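Local coordinates for heat shock protein 16 (Schizosaccharomyces pombe, PDB 3W1Z) that probably acts as a small heat shock chaperone, binding unfolded proteins under stress, and assembles into a 16-subunit oligomer, at residues F17-P25 against S101-K109. Sequence-based numbering, arbitrary orientation.
Sequences FSDFVSYSP and SRTITIPAK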
# COMPACT_ATOMS: atom_id res chain seq x y z
N PHE B 17 -4.72 -0.12 17.98
CA PHE B 17 -5.71 -0.91 17.27
C PHE B 17 -7.06 -0.94 17.99
O PHE B 17 -8.10 -0.96 17.35
CB PHE B 17 -5.19 -2.33 17.07
CG PHE B 17 -4.71 -2.61 15.68
CD1 PHE B 17 -5.57 -2.49 14.60
CD2 PHE B 17 -3.40 -3.01 15.46
CE1 PHE B 17 -5.13 -2.76 13.32
CE2 PHE B 17 -2.96 -3.28 14.18
CZ PHE B 17 -3.82 -3.15 13.12
N SER B 18 -7.03 -0.94 19.32
CA SER B 18 -8.26 -0.92 20.10
C SER B 18 -9.03 0.38 19.86
O SER B 18 -10.23 0.36 19.62
CB SER B 18 -7.97 -1.11 21.60
OG SER B 18 -9.16 -1.15 22.36
N ASP B 19 -8.32 1.50 19.92
CA ASP B 19 -8.90 2.82 19.65
C ASP B 19 -9.45 2.90 18.24
O ASP B 19 -10.58 3.36 18.03
CB ASP B 19 -7.85 3.92 19.83
CG ASP B 19 -7.72 4.37 21.27
OD1 ASP B 19 -8.33 3.74 22.15
OD2 ASP B 19 -7.00 5.36 21.52
N PHE B 20 -8.66 2.46 17.26
CA PHE B 20 -9.10 2.46 15.87
C PHE B 20 -10.38 1.66 15.70
O PHE B 20 -11.38 2.17 15.19
CB PHE B 20 -8.04 1.86 14.95
CG PHE B 20 -8.44 1.86 13.51
CD1 PHE B 20 -8.84 3.03 12.89
CD2 PHE B 20 -8.42 0.69 12.76
CE1 PHE B 20 -9.21 3.04 11.56
CE2 PHE B 20 -8.79 0.69 11.43
CZ PHE B 20 -9.19 1.88 10.83
N VAL B 21 -10.35 0.41 16.14
CA VAL B 21 -11.44 -0.52 15.91
C VAL B 21 -12.66 -0.15 16.75
O VAL B 21 -13.78 -0.56 16.45
CB VAL B 21 -10.99 -1.97 16.21
CG1 VAL B 21 -11.04 -2.26 17.71
CG2 VAL B 21 -11.85 -2.96 15.45
N SER B 22 -12.44 0.64 17.79
CA SER B 22 -13.52 1.08 18.66
C SER B 22 -14.24 2.29 18.08
O SER B 22 -15.42 2.23 17.76
CB SER B 22 -12.99 1.43 20.05
OG SER B 22 -12.50 0.28 20.72
N TYR B 23 -13.50 3.39 17.95
CA TYR B 23 -14.10 4.69 17.65
C TYR B 23 -14.26 5.06 16.18
O TYR B 23 -14.97 6.01 15.86
CB TYR B 23 -13.31 5.78 18.37
CG TYR B 23 -13.08 5.49 19.84
CD1 TYR B 23 -11.80 5.57 20.38
CD2 TYR B 23 -14.13 5.13 20.67
CE1 TYR B 23 -11.58 5.30 21.72
CE2 TYR B 23 -13.92 4.86 22.01
CZ TYR B 23 -12.64 4.95 22.53
OH TYR B 23 -12.43 4.69 23.86
N SER B 24 -13.61 4.34 15.27
CA SER B 24 -13.66 4.72 13.86
C SER B 24 -15.03 4.43 13.24
O SER B 24 -15.51 3.30 13.30
CB SER B 24 -12.54 4.07 13.04
OG SER B 24 -12.65 2.66 13.04
N PRO B 25 -15.65 5.46 12.66
CA PRO B 25 -17.03 5.42 12.16
C PRO B 25 -17.22 4.41 11.04
O PRO B 25 -18.28 3.78 10.94
CB PRO B 25 -17.26 6.84 11.64
CG PRO B 25 -15.90 7.33 11.29
CD PRO B 25 -15.00 6.74 12.33
N SER B 101 -26.92 7.93 12.79
CA SER B 101 -26.61 6.87 13.73
C SER B 101 -25.10 6.75 13.91
O SER B 101 -24.35 6.77 12.93
CB SER B 101 -27.19 5.54 13.27
OG SER B 101 -27.23 4.59 14.32
N ARG B 102 -24.66 6.65 15.15
CA ARG B 102 -23.25 6.49 15.46
C ARG B 102 -23.07 5.41 16.52
O ARG B 102 -23.59 5.53 17.63
CB ARG B 102 -22.65 7.81 15.96
CG ARG B 102 -21.15 7.77 16.23
CD ARG B 102 -20.35 7.58 14.94
NE ARG B 102 -18.92 7.50 15.19
CZ ARG B 102 -18.07 8.51 15.07
NH1 ARG B 102 -18.51 9.70 14.69
NH2 ARG B 102 -16.78 8.33 15.32
N THR B 103 -22.35 4.36 16.16
CA THR B 103 -22.08 3.28 17.09
C THR B 103 -20.59 3.19 17.38
O THR B 103 -19.77 3.15 16.46
CB THR B 103 -22.56 1.92 16.55
OG1 THR B 103 -23.93 2.02 16.14
CG2 THR B 103 -22.42 0.84 17.61
N ILE B 104 -20.23 3.19 18.66
CA ILE B 104 -18.84 2.96 19.04
C ILE B 104 -18.74 1.80 20.02
O ILE B 104 -19.56 1.67 20.93
CB ILE B 104 -18.18 4.22 19.63
CG1 ILE B 104 -18.95 4.72 20.86
CG2 ILE B 104 -18.06 5.32 18.58
CD1 ILE B 104 -18.27 5.88 21.57
N THR B 105 -17.74 0.96 19.83
CA THR B 105 -17.48 -0.12 20.77
C THR B 105 -16.59 0.42 21.87
O THR B 105 -15.48 0.86 21.62
CB THR B 105 -16.76 -1.30 20.08
OG1 THR B 105 -17.55 -1.77 18.98
CG2 THR B 105 -16.54 -2.43 21.07
N ILE B 106 -17.08 0.41 23.11
CA ILE B 106 -16.29 0.94 24.21
C ILE B 106 -15.36 -0.13 24.79
O ILE B 106 -15.80 -1.21 25.17
CB ILE B 106 -17.17 1.58 25.31
CG1 ILE B 106 -18.42 0.74 25.57
CG2 ILE B 106 -17.58 2.98 24.89
CD1 ILE B 106 -18.28 -0.21 26.74
N PRO B 107 -14.05 0.17 24.82
CA PRO B 107 -13.03 -0.78 25.26
C PRO B 107 -12.78 -0.70 26.76
O PRO B 107 -11.64 -0.54 27.19
CB PRO B 107 -11.77 -0.31 24.51
CG PRO B 107 -12.13 1.05 23.89
CD PRO B 107 -13.45 1.46 24.45
N ALA B 108 -13.84 -0.81 27.55
CA ALA B 108 -13.72 -0.80 29.00
C ALA B 108 -14.94 -1.45 29.64
O ALA B 108 -16.00 -1.54 29.03
CB ALA B 108 -13.56 0.63 29.51
N LYS B 109 -14.77 -1.90 30.88
CA LYS B 109 -15.88 -2.46 31.64
C LYS B 109 -16.60 -1.36 32.38
O LYS B 109 -16.02 -0.66 33.21
CB LYS B 109 -15.37 -3.53 32.60
CG LYS B 109 -15.04 -4.86 31.94
CD LYS B 109 -14.11 -5.69 32.79
CE LYS B 109 -12.71 -5.13 32.78
NZ LYS B 109 -12.09 -5.22 31.43
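The C-terminal end of the N-terminal helix 11-23 docks on strand 98-105, an outer strand, within this chain, of a three-stranded sheet of the alpha-crystallin domain, with Ser22, Tyr23 and Pro25 meeting Arg102, Ile104, Thr105 and Pro107. Helix and strand segments run nearly antiparallel (153°), their axes 6.7 Å apart at closest. Arg102 ties the helix end: its NH2 donates a hydrogen bond to Tyr23 O (3.0 Å), meeting the carbonyl almost head-on (C=O...N 175°) with the oxygen close to the guanidinium plane. CG stands anti to the backbone N and the chain bends at chi2 (67°), which carries the guanidinium up to the helix. Pro25 then covers one guanidinium face, its CB over the centre of the group, 3.9 Å from Arg102 CZ, while Glu94 of a second subunit forms a salt bridge with NH1. Further along the strand, Thr105 N gives Ser22 O a weak hydrogen bond, while Thr105 OG1 is hydrogen-bonded to Asn28 ND2. Ile104 approaches the edge of the Tyr23 ring, with CB 4.3 Å from Tyr23 CD2, and Tyr23 also packs on Val41. Beyond the strand, Pro107 packs against both hydroxyls: CG is 3.3 Å from Ser22 OG and CD 3.4 Å from Tyr23 OH, the tyrosine crossing the proline at about a right angle. Ser22 OG donates to Ser18 O within the helix, approaching from above the carbonyl plane. Replacing Arg102 by an alanine would probably leave Tyr23 O without this donor, Pro25 without the flat group it packs on and Glu94 of the second subunit without its cationic mate. One guanidinium thus serves a helix-end carbonyl through NH2 and a neighbouring subunit's carboxylate through NH1, whose negative charge probably helps to balance that of buried Arg102.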